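Local coordinates for protein beta-galactosidase/beta-glucuronidase (Faecalibacterium prausnitzii L2-6, PDB 6MVF) that binds flavin mononucleotide and belongs to glycoside hydrolase family 2, acting as a beta-glucuronidase of a human gut bacterium, at residues V598-N603 with F625-A630; D605-Y610 with L638-D643; L36-G41 with S65-T70. All coordinates share one frame; numbering follows the deposited sequence.

Interaction 1: residues V598-N603 with F625-A630; sequences VKVYSN and FKFDVA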
loop_
_atom_site.group_PDB
_atom_site.type_symbol
_atom_site.label_atom_id
_atom_site.label_comp_id
_atom_site.label_asym_id
_atom_site.label_seq_id
_atom_site.Cartn_x
_atom_site.Cartn_y
_atom_site.Cartn_z
ATOM N N VAL A 598 -43.960 8.147 13.807
ATOM C CA VAL A 598 -42.685 7.561 13.412
ATOM C C VAL A 598 -42.635 7.582 11.892
ATOM O O VAL A 598 -43.390 6.864 11.229
ATOM C CB VAL A 598 -42.516 6.138 13.957
ATOM C CG1 VAL A 598 -41.264 5.532 13.428
ATOM C CG2 VAL A 598 -42.528 6.143 15.496
ATOM N N LYS A 599 -41.771 8.412 11.330
ATOM C CA LYS A 599 -41.710 8.561 9.886
ATOM C C LYS A 599 -40.594 7.696 9.318
ATOM O O LYS A 599 -39.519 7.590 9.913
ATOM C CB LYS A 599 -41.488 10.018 9.511
ATOM C CG LYS A 599 -41.943 10.366 8.118
ATOM C CD LYS A 599 -41.457 11.744 7.751
ATOM C CE LYS A 599 -41.611 12.717 8.894
ATOM N NZ LYS A 599 -42.069 14.025 8.349
ATOM N N VAL A 600 -40.862 7.061 8.173
ATOM C CA VAL A 600 -39.881 6.243 7.467
ATOM C C VAL A 600 -39.720 6.756 6.038
ATOM O O VAL A 600 -40.702 7.051 5.346
ATOM C CB VAL A 600 -40.250 4.743 7.469
ATOM C CG1 VAL A 600 -39.187 3.961 6.755
ATOM C CG2 VAL A 600 -40.395 4.227 8.875
ATOM N N TYR A 601 -38.466 6.868 5.606
ATOM C CA TYR A 601 -38.105 7.124 4.220
ATOM C C TYR A 601 -37.560 5.845 3.595
ATOM O O TYR A 601 -36.774 5.128 4.222
ATOM C CB TYR A 601 -37.050 8.222 4.132
ATOM C CG TYR A 601 -37.450 9.491 4.828
ATOM C CD1 TYR A 601 -38.724 10.017 4.660
ATOM C CD2 TYR A 601 -36.564 10.163 5.660
ATOM C CE1 TYR A 601 -39.103 11.184 5.277
ATOM C CE2 TYR A 601 -36.941 11.338 6.301
ATOM C CZ TYR A 601 -38.217 11.837 6.096
ATOM O OH TYR A 601 -38.620 13.003 6.703
ATOM N N SER A 602 -37.982 5.555 2.364
ATOM C CA SER A 602 -37.514 4.356 1.682
ATOM C C SER A 602 -37.675 4.520 0.176
ATOM O O SER A 602 -38.617 5.164 -0.289
ATOM C CB SER A 602 -38.272 3.116 2.161
ATOM O OG SER A 602 -37.715 1.976 1.543
ATOM N N ASN A 603 -36.746 3.935 -0.580
ATOM C CA ASN A 603 -36.958 3.797 -2.010
ATOM C C ASN A 603 -37.659 2.486 -2.366
ATOM O O ASN A 603 -37.860 2.197 -3.545
ATOM C CB ASN A 603 -35.638 3.967 -2.794
ATOM C CG ASN A 603 -34.543 3.044 -2.340
ATOM O OD1 ASN A 603 -34.781 2.027 -1.676
ATOM N ND2 ASN A 603 -33.321 3.386 -2.711
ATOM N N PHE A 625 -43.361 7.568 4.470
ATOM C CA PHE A 625 -44.310 6.732 5.198
ATOM C C PHE A 625 -44.468 7.303 6.603
ATOM O O PHE A 625 -43.469 7.572 7.272
ATOM C CB PHE A 625 -43.814 5.284 5.297
ATOM C CG PHE A 625 -43.464 4.661 3.976
ATOM C CD1 PHE A 625 -42.280 4.960 3.349
ATOM C CD2 PHE A 625 -44.320 3.741 3.376
ATOM C CE1 PHE A 625 -41.964 4.379 2.128
ATOM C CE2 PHE A 625 -44.009 3.160 2.166
ATOM C CZ PHE A 625 -42.835 3.477 1.540
ATOM N N LYS A 626 -45.704 7.490 7.061
ATOM C CA LYS A 626 -45.946 8.008 8.404
ATOM C C LYS A 626 -46.816 7.026 9.182
ATOM O O LYS A 626 -47.874 6.611 8.704
ATOM C CB LYS A 626 -46.597 9.394 8.341
ATOM C CG LYS A 626 -45.849 10.364 7.435
ATOM C CD LYS A 626 -46.596 11.694 7.241
ATOM C CE LYS A 626 -46.114 12.389 5.962
ATOM N NZ LYS A 626 -45.959 13.877 6.075
ATOM N N PHE A 627 -46.363 6.643 10.368
ATOM C CA PHE A 627 -47.090 5.715 11.230
ATOM C C PHE A 627 -47.411 6.397 12.551
ATOM O O PHE A 627 -46.586 7.142 13.095
ATOM C CB PHE A 627 -46.274 4.440 11.512
ATOM C CG PHE A 627 -45.881 3.671 10.288
ATOM C CD1 PHE A 627 -44.778 4.061 9.530
ATOM C CD2 PHE A 627 -46.600 2.546 9.901
ATOM C CE1 PHE A 627 -44.395 3.352 8.406
ATOM C CE2 PHE A 627 -46.228 1.822 8.773
ATOM C CZ PHE A 627 -45.115 2.224 8.027
ATOM N N ASP A 628 -48.608 6.159 13.069
ATOM C CA ASP A 628 -48.976 6.640 14.394
ATOM C C ASP A 628 -48.757 5.501 15.369
ATOM O O ASP A 628 -49.404 4.454 15.256
ATOM C CB ASP A 628 -50.424 7.119 14.444
ATOM C CG ASP A 628 -50.549 8.602 14.163
ATOM O OD1 ASP A 628 -49.984 9.398 14.962
ATOM O OD2 ASP A 628 -51.188 8.964 13.136
ATOM N N VAL A 629 -47.847 5.695 16.314
ATOM C CA VAL A 629 -47.389 4.605 17.166
ATOM C C VAL A 629 -47.710 4.929 18.615
ATOM O O VAL A 629 -47.348 6.001 19.112
ATOM C CB VAL A 629 -45.883 4.341 16.983
ATOM C CG1 VAL A 629 -45.454 3.148 17.856
ATOM C CG2 VAL A 629 -45.535 4.138 15.473
ATOM N N ALA A 630 -48.395 4.004 19.284
ATOM C CA ALA A 630 -48.579 4.054 20.738
ATOM C C ALA A 630 -47.387 3.357 21.371
ATOM O O ALA A 630 -47.363 2.135 21.522
ATOM C CB ALA A 630 -49.883 3.392 21.159
#
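Val600 and Phe625 face each other in an antiparallel beta ladder, part of one layer of a two-layer beta sandwich, and illustrate how a sheet sorts apolar groups to one side and charged groups to the other. The N-to-C directions of strands 598-602 and 625-629 differ by 157°. Val600 N donates to Phe625 O at 2.8 Å and Phe625 N returns a bond to Val600 O; Val598 and Phe627 make the same exchange two residues away, with Lys599 and Lys626 as the non-hydrogen-bonded pair between them. Both phenylalanines hold CG anti to the carbonyl carbon, bringing the ring beside the partner strand, and chi2 (78° and 81°) turns its edge to a carbonyl oxygen. Phe625 CD1 lies 3.3 Å from Val600 O, and Phe627 CD1 3.6 Å from Val598 O. Farther along, Phe625 CE1 reaches Ser602 CB at 3.9 Å, while Phe627 CE1 meets Val600 CG2 at an oblique approach. Val607 and Leu609 of the opposing sheet pack on Phe627. On the other face the two lysine chains rise together from the sheet, with Lys599 NZ 4.5 Å from Lys626 NZ. Glu515 of helix 507-522 forms a salt bridge with Lys599 and a long, weak ion pair with Lys626, so it probably offsets their like charges. At the far end of the apolar row, Val598 CG2 packs on Val629 CG2 at 3.6 Å.

Interaction 2: residues D605-Y610 with L638-D643; sequences DTVTLY and LMAVAD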
loop_
_atom_site.group_PDB
_atom_site.type_symbol
_atom_site.label_atom_id
_atom_site.label_comp_id
_atom_site.label_asym_id
_atom_site.label_seq_id
_atom_site.Cartn_x
_atom_site.Cartn_y
_atom_site.Cartn_z
ATOM N N ASP A 605 -41.444 0.575 -1.867
ATOM C CA ASP A 605 -42.786 1.131 -1.820
ATOM C C ASP A 605 -43.646 0.559 -0.700
ATOM O O ASP A 605 -44.751 1.058 -0.473
ATOM C CB ASP A 605 -43.483 0.928 -3.163
ATOM C CG ASP A 605 -42.767 1.624 -4.296
ATOM O OD1 ASP A 605 -42.295 2.774 -4.081
ATOM O OD2 ASP A 605 -42.673 1.009 -5.392
ATOM N N THR A 606 -43.173 -0.450 0.019
ATOM C CA THR A 606 -43.953 -1.027 1.097
ATOM C C THR A 606 -43.069 -1.158 2.320
ATOM O O THR A 606 -41.970 -1.713 2.238
ATOM C CB THR A 606 -44.546 -2.375 0.714
ATOM O OG1 THR A 606 -45.419 -2.192 -0.416
ATOM C CG2 THR A 606 -45.352 -2.939 1.883
ATOM N N VAL A 607 -43.552 -0.615 3.439
ATOM C CA VAL A 607 -42.841 -0.585 4.703
ATOM C C VAL A 607 -43.778 -1.159 5.749
ATOM O O VAL A 607 -44.960 -0.791 5.803
ATOM C CB VAL A 607 -42.397 0.848 5.081
ATOM C CG1 VAL A 607 -41.984 0.944 6.573
ATOM C CG2 VAL A 607 -41.265 1.327 4.166
ATOM N N THR A 608 -43.263 -2.083 6.555
ATOM C CA THR A 608 -43.957 -2.566 7.740
ATOM C C THR A 608 -43.181 -2.105 8.957
ATOM O O THR A 608 -41.974 -2.328 9.033
ATOM C CB THR A 608 -44.098 -4.091 7.742
ATOM O OG1 THR A 608 -45.093 -4.478 6.790
ATOM C CG2 THR A 608 -44.527 -4.584 9.104
ATOM N N LEU A 609 -43.873 -1.457 9.896
ATOM C CA LEU A 609 -43.263 -0.952 11.117
ATOM C C LEU A 609 -43.560 -1.873 12.294
ATOM O O LEU A 609 -44.674 -2.382 12.437
ATOM C CB LEU A 609 -43.758 0.461 11.433
ATOM C CG LEU A 609 -42.934 1.134 12.537
ATOM C CD1 LEU A 609 -41.420 1.212 12.158
ATOM C CD2 LEU A 609 -43.511 2.502 12.866
ATOM N N TYR A 610 -42.563 -2.072 13.147
ATOM C CA TYR A 610 -42.726 -2.861 14.357
ATOM C C TYR A 610 -42.310 -2.055 15.578
ATOM O O TYR A 610 -41.362 -1.261 15.527
ATOM C CB TYR A 610 -41.896 -4.144 14.313
ATOM C CG TYR A 610 -42.331 -5.131 13.276
ATOM C CD1 TYR A 610 -41.714 -5.173 12.024
ATOM C CD2 TYR A 610 -43.344 -6.040 13.549
ATOM C CE1 TYR A 610 -42.105 -6.084 11.065
ATOM C CE2 TYR A 610 -43.749 -6.957 12.594
ATOM C CZ TYR A 610 -43.124 -6.972 11.355
ATOM O OH TYR A 610 -43.524 -7.890 10.426
ATOM N N LEU A 638 -38.015 0.327 17.540
ATOM C CA LEU A 638 -38.737 0.579 16.299
ATOM C C LEU A 638 -37.958 -0.066 15.161
ATOM O O LEU A 638 -36.784 0.257 14.937
ATOM C CB LEU A 638 -38.946 2.074 16.052
ATOM C CG LEU A 638 -40.045 2.830 16.828
ATOM C CD1 LEU A 638 -41.406 2.259 16.536
ATOM C CD2 LEU A 638 -39.785 2.792 18.312
ATOM N N MET A 639 -38.597 -1.007 14.475
ATOM C CA MET A 639 -37.985 -1.689 13.349
ATOM C C MET A 639 -38.858 -1.517 12.116
ATOM O O MET A 639 -40.038 -1.886 12.130
ATOM C CB MET A 639 -37.769 -3.175 13.645
ATOM C CG MET A 639 -37.086 -3.868 12.478
ATOM S SD MET A 639 -36.693 -5.571 12.814
ATOM C CE MET A 639 -38.314 -6.318 12.940
ATOM N N ALA A 640 -38.279 -0.959 11.057
ATOM C CA ALA A 640 -38.962 -0.799 9.781
ATOM C C ALA A 640 -38.393 -1.813 8.798
ATOM O O ALA A 640 -37.174 -1.880 8.603
ATOM C CB ALA A 640 -38.834 0.625 9.248
ATOM N N VAL A 641 -39.280 -2.620 8.214
ATOM C CA VAL A 641 -38.936 -3.676 7.275
ATOM C C VAL A 641 -39.442 -3.246 5.906
ATOM O O VAL A 641 -40.654 -3.200 5.663
ATOM C CB VAL A 641 -39.540 -5.025 7.683
ATOM C CG1 VAL A 641 -39.233 -6.069 6.631
ATOM C CG2 VAL A 641 -39.001 -5.456 9.034
ATOM N N ALA A 642 -38.522 -2.901 5.017
ATOM C CA ALA A 642 -38.897 -2.665 3.633
ATOM C C ALA A 642 -38.822 -4.010 2.931
ATOM O O ALA A 642 -39.378 -4.988 3.435
ATOM C CB ALA A 642 -38.004 -1.609 2.990
ATOM N N ASP A 643 -38.132 -4.110 1.802
ATOM C CA ASP A 643 -38.134 -5.409 1.139
ATOM C C ASP A 643 -36.934 -6.224 1.602
ATOM O O ASP A 643 -37.077 -7.122 2.438
ATOM C CB ASP A 643 -38.155 -5.241 -0.378
ATOM C CG ASP A 643 -38.201 -6.570 -1.113
ATOM O OD1 ASP A 643 -37.849 -6.609 -2.316
ATOM O OD2 ASP A 643 -38.575 -7.581 -0.476
#
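Tyr610 and Met639 are hydrogen-bonded neighbours in an antiparallel pair of the five-stranded layer of the beta sandwich, a worked case of one aromatic side chain spanning two residues of the next strand. Tyr610 N donates to Met639 O at 2.7 Å, and Met639 N bonds back to Tyr610 O. From there the tyrosine can be followed outward: CB stays 3.6 Å from Met639 O, and the same oxygen sits near the ring plane at its edge. CD1 then touches Met639 CE at 3.7 Å. The methionine is extended until chi3 (67°), where the bend swings its methyl toward the ring, the two side chains lying alongside each other; Pro241 of the second subunit packs on Met639 too. CE1, the last ring atom to touch this strand, brings the ring edge to Val641 CG2 at 3.8 Å, the methyl near the ring plane. Were Tyr610 cut back to an alanine, Met639 CE and Val641 CG2 would probably lose the ring they touch, and the methionine end would be freer to turn. Thr608 exchanges two nearly straight backbone bonds with Val641, and its hydroxyl pairs with Thr618 on the next strand. On the buried face, which looks toward strands 596-602 and 624-629, Leu609 CD1 rests 3.9 Å from Ala640 CB.

Interaction 3: residues L36-G41 with S65-T70; sequences LRFPKG and SYLRTT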
loop_
_atom_site.group_PDB
_atom_site.type_symbol
_atom_site.label_atom_id
_atom_site.label_comp_id
_atom_site.label_asym_id
_atom_site.label_seq_id
_atom_site.Cartn_x
_atom_site.Cartn_y
_atom_site.Cartn_z
ATOM N N LEU A 36 4.913 31.338 9.291
ATOM C CA LEU A 36 3.901 32.360 9.064
ATOM C C LEU A 36 4.101 33.480 10.074
ATOM O O LEU A 36 3.995 33.248 11.283
ATOM C CB LEU A 36 2.498 31.778 9.201
ATOM C CG LEU A 36 1.371 32.784 9.030
ATOM C CD1 LEU A 36 1.471 33.434 7.668
ATOM C CD2 LEU A 36 0.049 32.098 9.190
ATOM N N ARG A 37 4.401 34.679 9.584
ATOM C CA ARG A 37 4.458 35.879 10.409
ATOM C C ARG A 37 3.300 36.803 10.056
ATOM O O ARG A 37 2.715 36.720 8.969
ATOM C CB ARG A 37 5.786 36.629 10.239
ATOM C CG ARG A 37 6.993 35.849 10.674
ATOM C CD ARG A 37 8.262 36.593 10.346
ATOM N NE ARG A 37 9.431 35.867 10.815
ATOM C CZ ARG A 37 10.213 35.134 10.035
ATOM N NH1 ARG A 37 9.945 35.042 8.745
ATOM N NH2 ARG A 37 11.257 34.489 10.540
ATOM N N PHE A 38 2.973 37.683 11.000
ATOM C CA PHE A 38 1.929 38.693 10.820
ATOM C C PHE A 38 2.538 40.064 11.067
ATOM O O PHE A 38 2.768 40.444 12.228
ATOM C CB PHE A 38 0.752 38.438 11.759
ATOM C CG PHE A 38 -0.081 37.244 11.372
ATOM C CD1 PHE A 38 0.213 35.983 11.867
ATOM C CD2 PHE A 38 -1.151 37.378 10.497
ATOM C CE1 PHE A 38 -0.550 34.874 11.502
ATOM C CE2 PHE A 38 -1.916 36.271 10.129
ATOM C CZ PHE A 38 -1.603 35.018 10.632
ATOM N N PRO A 39 2.818 40.839 10.013
ATOM C CA PRO A 39 3.528 42.119 10.201
ATOM C C PRO A 39 2.826 43.103 11.127
ATOM O O PRO A 39 3.511 43.870 11.808
ATOM C CB PRO A 39 3.634 42.674 8.775
ATOM C CG PRO A 39 3.518 41.497 7.900
ATOM C CD PRO A 39 2.573 40.546 8.594
ATOM N N LYS A 40 1.496 43.119 11.172
ATOM C CA LYS A 40 0.767 43.983 12.095
ATOM C C LYS A 40 0.611 43.360 13.485
ATOM O O LYS A 40 -0.193 43.856 14.284
ATOM C CB LYS A 40 -0.608 44.345 11.517
ATOM C CG LYS A 40 -0.582 45.288 10.316
ATOM C CD LYS A 40 -1.797 45.091 9.388
ATOM C CE LYS A 40 -3.130 45.505 10.033
ATOM N NZ LYS A 40 -4.380 44.888 9.395
ATOM N N GLY A 41 1.329 42.273 13.770
ATOM C CA GLY A 41 1.502 41.753 15.118
ATOM C C GLY A 41 0.325 41.048 15.757
ATOM O O GLY A 41 0.335 40.856 16.977
ATOM N N SER A 65 -16.074 37.483 14.718
ATOM C CA SER A 65 -15.336 38.021 13.587
ATOM C C SER A 65 -14.392 36.924 13.098
ATOM O O SER A 65 -14.503 35.766 13.514
ATOM C CB SER A 65 -14.612 39.304 14.018
ATOM O OG SER A 65 -13.886 39.886 12.947
ATOM N N TYR A 66 -13.466 37.285 12.199
ATOM C CA TYR A 66 -12.304 36.459 11.870
ATOM C C TYR A 66 -11.189 37.363 11.368
ATOM O O TYR A 66 -11.446 38.389 10.727
ATOM C CB TYR A 66 -12.612 35.369 10.824
ATOM C CG TYR A 66 -13.045 35.846 9.440
ATOM C CD1 TYR A 66 -14.372 36.176 9.171
ATOM C CD2 TYR A 66 -12.138 35.922 8.393
ATOM C CE1 TYR A 66 -14.777 36.586 7.907
ATOM C CE2 TYR A 66 -12.539 36.335 7.119
ATOM C CZ TYR A 66 -13.860 36.667 6.888
ATOM O OH TYR A 66 -14.250 37.069 5.630
ATOM N N LEU A 67 -9.943 36.973 11.654
ATOM C CA LEU A 67 -8.806 37.847 11.375
ATOM C C LEU A 67 -8.647 38.023 9.869
ATOM O O LEU A 67 -8.289 37.079 9.154
ATOM C CB LEU A 67 -7.530 37.287 12.002
ATOM C CG LEU A 67 -6.190 37.947 11.622
ATOM C CD1 LEU A 67 -6.126 39.420 12.023
ATOM C CD2 LEU A 67 -5.020 37.162 12.211
ATOM N N ARG A 68 -8.917 39.232 9.380
ATOM C CA ARG A 68 -8.593 39.610 8.009
ATOM C C ARG A 68 -7.403 40.558 8.056
ATOM O O ARG A 68 -7.427 41.545 8.800
ATOM C CB ARG A 68 -9.791 40.252 7.301
ATOM C CG ARG A 68 -11.079 39.421 7.427
ATOM C CD ARG A 68 -12.240 40.030 6.651
ATOM N NE ARG A 68 -11.854 40.191 5.254
ATOM C CZ ARG A 68 -12.677 40.532 4.272
ATOM N NH1 ARG A 68 -13.961 40.763 4.537
ATOM N NH2 ARG A 68 -12.211 40.638 3.029
ATOM N N THR A 69 -6.357 40.240 7.286
ATOM C CA THR A 69 -5.071 40.928 7.398
ATOM C C THR A 69 -4.052 40.367 6.415
ATOM O O THR A 69 -4.388 39.556 5.547
ATOM C CB THR A 69 -4.499 40.807 8.812
ATOM O OG1 THR A 69 -3.404 41.720 8.969
ATOM C CG2 THR A 69 -4.018 39.360 9.089
ATOM N N THR A 70 -2.796 40.750 6.572
ATOM C CA THR A 70 -1.718 40.209 5.762
ATOM C C THR A 70 -0.875 39.245 6.589
ATOM O O THR A 70 -0.350 39.615 7.646
ATOM C CB THR A 70 -0.866 41.334 5.190
ATOM O OG1 THR A 70 -1.731 42.249 4.491
ATOM C CG2 THR A 70 0.199 40.749 4.239
HETATM O O HOH W 1 -0.590 40.965 10.264
#
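Phe38 and Thr70 have the nearest CA atoms across the two segments, 6.4 Å apart, in the sugar-binding beta-sandwich domain of this family 2 enzyme; the touching parts, 37-40 and 67-70, head in directions 101° apart. Segment 36-41 leaves strand 34-37 and folds into a type I beta turn, closed by Gly41 N bonding to Phe38 O, whereas 65-70 is an irregular approach to strand 70-78. The contact exemplifies a turn joined to a neighbouring loop through side chains and a water. Phe38 sends its ring toward 65-70: CE2 meets Leu67 CD2 at 3.8 Å, leucine and phenylalanine reaching toward each other, and Thr69 CG2 touches the ring edge near its plane. Trp54 adds an edge-to-face contact to the same phenylalanine. Thr69 splits its branches at chi1 -168°, which sets OG1 opposite the backbone N: the methyl goes to Phe38 and the hydroxyl to Lys40. Lys40 NZ gives Thr69 OG1 a weak hydrogen bond of 3.3 Å, the lysine running antiparallel alongside the threonine, but the hydroxyl's stronger partner is Glu42. A water accepts from Lys40 N, pairs with Thr69 OG1, and donates to Thr70 O at 3.0 Å.

Overall arrangement
Interactions 1 and 2 lie in the two layers of one small domain, their centres about 8 Å apart. The chain alternates between them: strand 596-602 leads to 606-611, and 624-629 leads to 635-641, so the chain crosses from one sheet to the other at both of these steps. The layers meet through side chains, with Phe627 CB 3.6 Å from Leu609 CD2 and Phe627 CZ 3.7 Å from Val607 CG1. Interaction 3 belongs to the N-terminal sugar-binding domain, with its centre about 52 Å from that of interaction 1 and about 56 Å from that of interaction 2. None of the three lies at the FMN pocket, which includes Asp174, Tyr177, Phe202 and Lys379.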